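Local coordinates for uncharacterized protein Q99UF4 (Staphylococcus aureus, PDB 3B2N) that probably acts as a DNA-binding response regulator of the LuxR family, its receiver domain relaying a signal to control transcription, at residues A[17-22]-A[108-113]; A[83-88]-A[104-109]. All blocks are in the same frame, centred on the assembly; numbering follows the deposited sequence.

Overall arrangement
Both contacts lie in the CheY-like receiver domain, each about 12 Å from its centre, and they meet where L113 of contact 1 packs against V83 of contact 2. Contact 1 joins the N-terminal turn of helix 110-121 to helix 13-26 almost wholly by apolar side chains, with no hydrogen bond across. Contact 2 instead ties the neighbouring parallel strands 79-84 and 102-105 by backbone hydrogen bonds, then runs out into loops with charged side chains. Each is partly buried: M19 and L113 in the first, V83, T84 and V104 in the second, form the inner part. The turn 105-108 links them, since strand 102-105 leads directly into helix 110-121.

Contact 1 (A[17-22]-A[108-113]); sequences QAMVQL and RSIEEL
I110 reaches from the first turn of helix 110-121 to helix 13-26, and its CD1 does most of the touching. This methyl lies 3.7 Å from L22 CD1 and 3.9 Å from M19 CG, while also approaching M19 CA, so it rests against the backbone of the facing helix as well as its side chains. With CG1 beside the backbone N (chi1 -72°) and CD1 anti to CA, the branch stretches out; the other branch, CG2, meets L22 CB at 3.8 Å. L22 and I110 cross at about a right angle. Deeper in, M19 bends at chi3 (85°), bringing its terminal CE to 3.7 Å from L113 CD2. Both residues are buried, and L113 continues onto I81 and V83 of strand 79-84.

The outer side is looser: A18 gives little more than its carbonyl O, 4.1 Å from I110 CD1, and L22 and I110 are only partly buried. Farther out, the helix start is polar. S109 OG, at the N-cap, accepts from E112 N at 3.1 Å, and E112 OE1 accepts from S109 N at 2.9 Å, a capping box that fixes the first turn from which I110 projects; R108 NE adds a weak salt bridge to E112 OE1. No hydrogen bond spans the two segments, which implies that dispersion and burial of methyl groups hold the helices together, while the capping box and R108 pair lie within 108-113.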
ATOM      1  N   GLN A  17      -6.157  10.908  -2.876  1.00 27.83           N
ATOM      2  CA  GLN A  17      -5.518  12.199  -3.061  1.00 30.86           C
ATOM      3  C   GLN A  17      -5.053  12.770  -1.720  1.00 30.34           C
ATOM      4  O   GLN A  17      -4.011  13.396  -1.655  1.00 29.10           O
ATOM      5  CB  GLN A  17      -6.456  13.203  -3.775  1.00 31.87           C
ATOM      6  CG  GLN A  17      -6.814  12.817  -5.228  1.00 44.32           C
ATOM      7  CD  GLN A  17      -5.733  11.967  -5.948  1.00 56.31           C
ATOM      8  OE1 GLN A  17      -4.547  12.391  -6.109  1.00 48.28           O
ATOM      9  NE2 GLN A  17      -6.143  10.770  -6.388  1.00 42.29           N
ATOM     10  N   ALA A  18      -5.831  12.539  -0.657  1.00 31.13           N
ATOM     11  CA  ALA A  18      -5.430  12.991   0.686  1.00 29.51           C
ATOM     12  C   ALA A  18      -4.141  12.294   1.130  1.00 29.42           C
ATOM     13  O   ALA A  18      -3.243  12.932   1.727  1.00 28.02           O
ATOM     14  CB  ALA A  18      -6.552  12.762   1.733  1.00 26.96           C
ATOM     15  N   MET A  19      -4.031  10.989   0.862  1.00 28.96           N
ATOM     16  CA  MET A  19      -2.818  10.294   1.257  1.00 29.09           C
ATOM     17  C   MET A  19      -1.590  10.782   0.458  1.00 29.19           C
ATOM     18  O   MET A  19      -0.508  10.881   0.991  1.00 27.59           O
ATOM     19  CB  MET A  19      -2.981   8.779   1.018  1.00 31.15           C
ATOM     20  CG  MET A  19      -4.093   8.072   1.890  1.00 37.81           C
ATOM     21  SD  MET A  19      -4.519   6.325   1.336  1.00 33.54           S
ATOM     22  CE  MET A  19      -3.249   5.533   2.219  1.00 42.53           C
ATOM     23  N   VAL A  20      -1.758  10.988  -0.840  1.00 28.73           N
ATOM     24  CA  VAL A  20      -0.670  11.461  -1.700  1.00 27.97           C
ATOM     25  C   VAL A  20      -0.148  12.755  -1.119  1.00 29.21           C
ATOM     26  O   VAL A  20       1.064  12.887  -0.928  1.00 28.55           O
ATOM     27  CB  VAL A  20      -1.135  11.703  -3.133  1.00 26.20           C
ATOM     28  CG1 VAL A  20      -0.104  12.595  -3.941  1.00 30.20           C
ATOM     29  CG2 VAL A  20      -1.479  10.404  -3.848  1.00 27.91           C
ATOM     30  N   GLN A  21      -1.052  13.684  -0.776  1.00 26.56           N
ATOM     31  CA  GLN A  21      -0.581  14.977  -0.239  1.00 27.39           C
ATOM     32  C   GLN A  21      -0.046  14.910   1.178  1.00 28.66           C
ATOM     33  O   GLN A  21       1.002  15.526   1.482  1.00 29.60           O
ATOM     34  CB  GLN A  21      -1.647  16.070  -0.370  1.00 25.12           C
ATOM     35  CG  GLN A  21      -1.932  16.370  -1.861  1.00 29.99           C
ATOM     36  CD  GLN A  21      -3.095  17.330  -2.026  1.00 31.95           C
ATOM     37  OE1 GLN A  21      -3.955  17.459  -1.142  1.00 32.20           O
ATOM     38  NE2 GLN A  21      -3.098  18.046  -3.131  1.00 31.28           N
ATOM     39  N   LEU A  22      -0.757  14.189   2.042  1.00 27.89           N
ATOM     40  CA  LEU A  22      -0.400  14.221   3.484  1.00 30.94           C
ATOM     41  C   LEU A  22       0.795  13.341   3.780  1.00 32.50           C
ATOM     42  O   LEU A  22       1.632  13.688   4.597  1.00 35.89           O
ATOM     43  CB  LEU A  22      -1.575  13.770   4.355  1.00 31.68           C
ATOM     44  CG  LEU A  22      -2.694  14.809   4.416  1.00 38.65           C
ATOM     45  CD1 LEU A  22      -3.894  14.236   5.126  1.00 32.51           C
ATOM     46  CD2 LEU A  22      -2.155  16.031   5.137  1.00 32.69           C
ATOM     47  N   ARG A 108      -6.892   4.247  11.931  1.00 32.77           N
ATOM     48  CA  ARG A 108      -5.627   4.930  12.228  1.00 32.89           C
ATOM     49  C   ARG A 108      -5.562   6.172  11.398  1.00 33.54           C
ATOM     50  O   ARG A 108      -6.145   6.211  10.309  1.00 32.01           O
ATOM     51  CB  ARG A 108      -4.434   4.019  11.815  1.00 34.90           C
ATOM     52  CG  ARG A 108      -4.439   2.614  12.451  1.00 37.62           C
ATOM     53  CD  ARG A 108      -3.860   2.621  13.882  1.00 40.03           C
ATOM     54  NE  ARG A 108      -4.833   3.136  14.820  1.00 60.49           N
ATOM     55  CZ  ARG A 108      -5.879   2.450  15.298  1.00 58.11           C
ATOM     56  NH1 ARG A 108      -6.702   3.055  16.157  1.00 68.35           N
ATOM     57  NH2 ARG A 108      -6.118   1.177  14.923  1.00 68.91           N
ATOM     58  N   SER A 109      -4.835   7.181  11.878  1.00 34.50           N
ATOM     59  CA  SER A 109      -4.594   8.393  11.095  1.00 34.98           C
ATOM     60  C   SER A 109      -3.461   8.193  10.094  1.00 35.03           C
ATOM     61  O   SER A 109      -2.708   7.219  10.184  1.00 33.64           O
ATOM     62  CB  SER A 109      -4.185   9.531  12.033  1.00 38.49           C
ATOM     63  OG  SER A 109      -2.945   9.220  12.664  1.00 40.17           O
ATOM     64  N   ILE A 110      -3.317   9.140   9.158  1.00 35.49           N
ATOM     65  CA  ILE A 110      -2.185   9.159   8.225  1.00 36.49           C
ATOM     66  C   ILE A 110      -0.833   9.311   8.985  1.00 35.50           C
ATOM     67  O   ILE A 110       0.158   8.639   8.651  1.00 37.18           O
ATOM     68  CB  ILE A 110      -2.411  10.180   7.030  1.00 38.04           C
ATOM     69  CG1 ILE A 110      -3.491   9.597   6.094  1.00 36.45           C
ATOM     70  CG2 ILE A 110      -1.058  10.489   6.277  1.00 28.78           C
ATOM     71  CD1 ILE A 110      -3.968  10.492   4.942  1.00 36.40           C
ATOM     72  N   GLU A 111      -0.831  10.093  10.043  1.00 35.41           N
ATOM     73  CA  GLU A 111       0.331  10.194  10.974  1.00 36.52           C
ATOM     74  C   GLU A 111       0.761   8.827  11.495  1.00 34.85           C
ATOM     75  O   GLU A 111       1.946   8.496  11.476  1.00 34.84           O
ATOM     76  CB  GLU A 111      -0.005  11.026  12.227  1.00 38.93           C
ATOM     77  CG  GLU A 111      -0.221  12.486  12.011  1.00 49.70           C
ATOM     78  CD  GLU A 111      -1.662  12.866  11.577  1.00 55.23           C
ATOM     79  OE1 GLU A 111      -2.372  12.094  10.846  1.00 44.85           O
ATOM     80  OE2 GLU A 111      -2.078  13.983  11.982  1.00 48.38           O
ATOM     81  N   GLU A 112      -0.196   8.039  12.004  1.00 34.51           N
ATOM     82  CA  GLU A 112       0.104   6.639  12.434  1.00 33.59           C
ATOM     83  C   GLU A 112       0.559   5.759  11.253  1.00 31.48           C
ATOM     84  O   GLU A 112       1.494   4.964  11.346  1.00 31.94           O
ATOM     85  CB  GLU A 112      -1.114   6.063  13.147  1.00 34.31           C
ATOM     86  CG  GLU A 112      -1.388   6.829  14.474  1.00 49.56           C
ATOM     87  CD  GLU A 112      -2.733   6.508  15.134  1.00 42.35           C
ATOM     88  OE1 GLU A 112      -3.738   6.295  14.431  1.00 44.76           O
ATOM     89  OE2 GLU A 112      -2.784   6.479  16.385  1.00 56.72           O
ATOM     90  N   LEU A 113      -0.081   5.950  10.110  1.00 29.81           N
ATOM     91  CA  LEU A 113       0.336   5.195   8.943  1.00 30.50           C
ATOM     92  C   LEU A 113       1.802   5.523   8.586  1.00 30.36           C
ATOM     93  O   LEU A 113       2.589   4.619   8.310  1.00 31.02           O
ATOM     94  CB  LEU A 113      -0.635   5.439   7.769  1.00 29.76           C
ATOM     95  CG  LEU A 113      -0.158   5.000   6.388  1.00 32.59           C
ATOM     96  CD1 LEU A 113      -0.044   3.519   6.388  1.00 29.02           C
ATOM     97  CD2 LEU A 113      -1.086   5.492   5.275  1.00 30.82           C
TER

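Contact 2 (A[83-88]-A[104-109]); sequences VTTFKR and VLKERS
A beta-alpha-beta unit, strand 79-84, helix 89-97 and strand 102-105, closes here as its two parallel strands come together at their C-terminal ends. T84 straddles the pairing: its N gives a hydrogen bond to V104 O at 3.0 Å, nearly along the C=O axis (163°), and its O accepts from K106 N at 2.9 Å, with the donor 42° above the carbonyl plane. V83 and V104 lie side by side on one face of the sheet, V83 CG2 4.2 Å from V104 CB, under helix 110-121; T84 and L105 point to the other face. Beyond the strands, T84 OG1 accepts from F86 N at 3.0 Å in an ST turn at the start of the following loop.

K106 runs extended beyond CG, crossing V83 at about a right angle, and brings CE to 3.5 Å from V83 O. Its NZ donates to a water at 2.8 Å that also accepts from T85 N, and forms a salt bridge with E10. D56, probably the phosphoacceptor as in relatives, lies at the range of a long, weak ion pair from this amine. On the outer side K87 bends at three torsions; its CD presses on L105 CD2 at 3.5 Å, a tight approach, and its NZ makes a long salt bridge with E107 OE1. T84 and K106, with E10 and D56 near the lysine amine, occupy the places of the Thr/Ser, Lys and acidic residues of CheY-like receiver domains, consistent with a phosphoacceptor pocket at the C-terminal edge of the parallel sheet.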
ATOM      1  N   VAL A  83      -3.850  -1.137   3.648  1.00 33.34           N
ATOM      2  CA  VAL A  83      -4.549  -0.112   4.431  1.00 34.76           C
ATOM      3  C   VAL A  83      -5.984  -0.251   4.026  1.00 37.63           C
ATOM      4  O   VAL A  83      -6.282  -0.023   2.859  1.00 41.74           O
ATOM      5  CB  VAL A  83      -4.029   1.319   4.048  1.00 35.02           C
ATOM      6  CG1 VAL A  83      -4.805   2.409   4.764  1.00 42.77           C
ATOM      7  CG2 VAL A  83      -2.649   1.443   4.412  1.00 30.96           C
ATOM      8  N   THR A  84      -6.874  -0.646   4.949  1.00 35.01           N
ATOM      9  CA  THR A  84      -8.240  -1.019   4.591  1.00 35.30           C
ATOM     10  C   THR A  84      -9.242  -0.631   5.675  1.00 37.04           C
ATOM     11  O   THR A  84      -8.863  -0.489   6.845  1.00 36.69           O
ATOM     12  CB  THR A  84      -8.341  -2.570   4.335  1.00 38.27           C
ATOM     13  OG1 THR A  84      -9.643  -2.912   3.833  1.00 41.15           O
ATOM     14  CG2 THR A  84      -8.041  -3.378   5.652  1.00 33.40           C
ATOM     15  N   THR A  85     -10.517  -0.476   5.300  1.00 38.28           N
ATOM     16  CA  THR A  85     -11.610  -0.462   6.296  1.00 42.48           C
ATOM     17  C   THR A  85     -11.964  -1.862   6.861  1.00 47.75           C
ATOM     18  O   THR A  85     -12.581  -1.964   7.917  1.00 48.42           O
ATOM     19  CB  THR A  85     -12.896   0.140   5.723  1.00 40.80           C
ATOM     20  OG1 THR A  85     -13.293  -0.637   4.585  1.00 47.04           O
ATOM     21  CG2 THR A  85     -12.664   1.529   5.249  1.00 43.53           C
ATOM     22  N   PHE A  86     -11.567  -2.939   6.191  1.00 52.46           N
ATOM     23  CA  PHE A  86     -12.134  -4.254   6.563  1.00 57.67           C
ATOM     24  C   PHE A  86     -11.650  -4.813   7.897  1.00 59.95           C
ATOM     25  O   PHE A  86     -10.450  -5.136   8.068  1.00 60.40           O
ATOM     26  CB  PHE A  86     -11.953  -5.323   5.462  1.00 59.59           C
ATOM     27  CG  PHE A  86     -12.611  -4.973   4.146  1.00 78.49           C
ATOM     28  CD1 PHE A  86     -12.159  -5.552   2.952  1.00 63.98           C
ATOM     29  CD2 PHE A  86     -13.670  -4.063   4.095  1.00 63.14           C
ATOM     30  CE1 PHE A  86     -12.762  -5.232   1.734  1.00 78.07           C
ATOM     31  CE2 PHE A  86     -14.263  -3.728   2.880  1.00 76.70           C
ATOM     32  CZ  PHE A  86     -13.812  -4.303   1.704  1.00 61.66           C
ATOM     33  N   LYS A  87     -12.595  -4.953   8.820  1.00 60.92           N
ATOM     34  CA  LYS A  87     -12.339  -5.630  10.074  1.00 62.61           C
ATOM     35  C   LYS A  87     -12.454  -7.164   9.940  1.00 63.57           C
ATOM     36  O   LYS A  87     -11.884  -7.884  10.766  1.00 63.25           O
ATOM     37  CB  LYS A  87     -13.278  -5.109  11.158  1.00 63.56           C
ATOM     38  CG  LYS A  87     -13.011  -3.673  11.572  1.00 76.16           C
ATOM     39  CD  LYS A  87     -11.831  -3.590  12.524  1.00 72.58           C
ATOM     40  CE  LYS A  87     -12.192  -3.991  13.952  1.00 78.80           C
ATOM     41  NZ  LYS A  87     -13.090  -2.978  14.578  1.00 76.70           N
ATOM     42  N   ARG A  88     -13.176  -7.661   8.923  1.00 64.43           N
ATOM     43  CA  ARG A  88     -13.271  -9.126   8.662  1.00 65.09           C
ATOM     44  C   ARG A  88     -11.968  -9.902   8.876  1.00 63.22           C
ATOM     45  O   ARG A  88     -10.934  -9.557   8.284  1.00 61.80           O
ATOM     46  CB  ARG A  88     -13.815  -9.436   7.258  1.00 67.42           C
ATOM     47  CG  ARG A  88     -15.218 -10.104   7.252  1.00 99.83           C
ATOM     48  CD  ARG A  88     -16.205  -9.387   6.305  1.00 82.97           C
ATOM     49  NE  ARG A  88     -16.513  -8.015   6.755  1.00101.75           N
ATOM     50  CZ  ARG A  88     -15.813  -6.919   6.439  1.00 87.89           C
ATOM     51  NH1 ARG A  88     -14.746  -6.999   5.651  1.00 98.88           N
ATOM     52  NH2 ARG A  88     -16.182  -5.736   6.917  1.00 98.73           N
ATOM     53  N   VAL A 104      -2.839  -2.091   8.112  1.00 31.79           N
ATOM     54  CA  VAL A 104      -3.278  -0.908   8.844  1.00 32.35           C
ATOM     55  C   VAL A 104      -4.756  -0.638   8.578  1.00 34.10           C
ATOM     56  O   VAL A 104      -5.186  -0.503   7.407  1.00 34.12           O
ATOM     57  CB  VAL A 104      -2.412   0.305   8.436  1.00 32.76           C
ATOM     58  CG1 VAL A 104      -2.921   1.623   9.080  1.00 28.70           C
ATOM     59  CG2 VAL A 104      -0.966   0.043   8.845  1.00 30.06           C
ATOM     60  N   LEU A 105      -5.534  -0.550   9.653  1.00 32.68           N
ATOM     61  CA  LEU A 105      -6.951  -0.205   9.530  1.00 31.77           C
ATOM     62  C   LEU A 105      -7.121   1.287   9.339  1.00 30.30           C
ATOM     63  O   LEU A 105      -6.379   2.065   9.927  1.00 31.14           O
ATOM     64  CB  LEU A 105      -7.675  -0.581  10.820  1.00 33.47           C
ATOM     65  CG  LEU A 105      -8.622  -1.756  10.988  1.00 50.95           C
ATOM     66  CD1 LEU A 105      -8.217  -2.961  10.219  1.00 33.25           C
ATOM     67  CD2 LEU A 105      -8.706  -2.056  12.474  1.00 35.95           C
ATOM     68  N   LYS A 106      -8.155   1.694   8.596  1.00 29.33           N
ATOM     69  CA  LYS A 106      -8.443   3.137   8.428  1.00 29.67           C
ATOM     70  C   LYS A 106      -9.034   3.795   9.668  1.00 28.94           C
ATOM     71  O   LYS A 106      -9.399   4.965   9.608  1.00 29.11           O
ATOM     72  CB  LYS A 106      -9.298   3.385   7.172  1.00 27.95           C
ATOM     73  CG  LYS A 106      -8.505   2.900   5.933  1.00 29.24           C
ATOM     74  CD  LYS A 106      -9.251   3.145   4.643  1.00 32.63           C
ATOM     75  CE  LYS A 106      -8.470   2.670   3.430  1.00 31.41           C
ATOM     76  NZ  LYS A 106      -9.417   2.700   2.248  1.00 28.96           N
ATOM     77  N   GLU A 107      -9.116   3.036  10.784  1.00 27.24           N
ATOM     78  CA  GLU A 107      -9.236   3.618  12.133  1.00 29.08           C
ATOM     79  C   GLU A 107      -8.034   4.460  12.587  1.00 31.03           C
ATOM     80  O   GLU A 107      -8.141   5.272  13.517  1.00 30.37           O
ATOM     81  CB  GLU A 107      -9.462   2.511  13.174  1.00 30.33           C
ATOM     82  CG  GLU A 107     -10.936   2.171  13.336  1.00 71.75           C
ATOM     83  CD  GLU A 107     -11.172   0.953  14.222  1.00 54.64           C
ATOM     84  OE1 GLU A 107     -12.348   0.552  14.341  1.00 75.92           O
ATOM     85  OE2 GLU A 107     -10.195   0.408  14.802  1.00 73.09           O
ATOM     86  N   ARG A 108      -6.892   4.247  11.931  1.00 32.77           N
ATOM     87  CA  ARG A 108      -5.627   4.930  12.228  1.00 32.89           C
ATOM     88  C   ARG A 108      -5.562   6.172  11.398  1.00 33.54           C
ATOM     89  O   ARG A 108      -6.145   6.211  10.309  1.00 32.01           O
ATOM     90  CB  ARG A 108      -4.434   4.019  11.815  1.00 34.90           C
ATOM     91  CG  ARG A 108      -4.439   2.614  12.451  1.00 37.62           C
ATOM     92  CD  ARG A 108      -3.860   2.621  13.882  1.00 40.03           C
ATOM     93  NE  ARG A 108      -4.833   3.136  14.820  1.00 60.49           N
ATOM     94  CZ  ARG A 108      -5.879   2.450  15.298  1.00 58.11           C
ATOM     95  NH1 ARG A 108      -6.702   3.055  16.157  1.00 68.35           N
ATOM     96  NH2 ARG A 108      -6.118   1.177  14.923  1.00 68.91           N
ATOM     97  N   SER A 109      -4.835   7.181  11.878  1.00 34.50           N
ATOM     98  CA  SER A 109      -4.594   8.393  11.095  1.00 34.98           C
ATOM     99  C   SER A 109      -3.461   8.193  10.094  1.00 35.03           C
ATOM    100  O   SER A 109      -2.708   7.219  10.184  1.00 33.64           O
ATOM    101  CB  SER A 109      -4.185   9.531  12.033  1.00 38.49           C
ATOM    102  OG  SER A 109      -2.945   9.220  12.664  1.00 40.17           O
TER
HETATM  103  O   HOH W   1     -10.575   0.098   2.304  1.00 38.32           O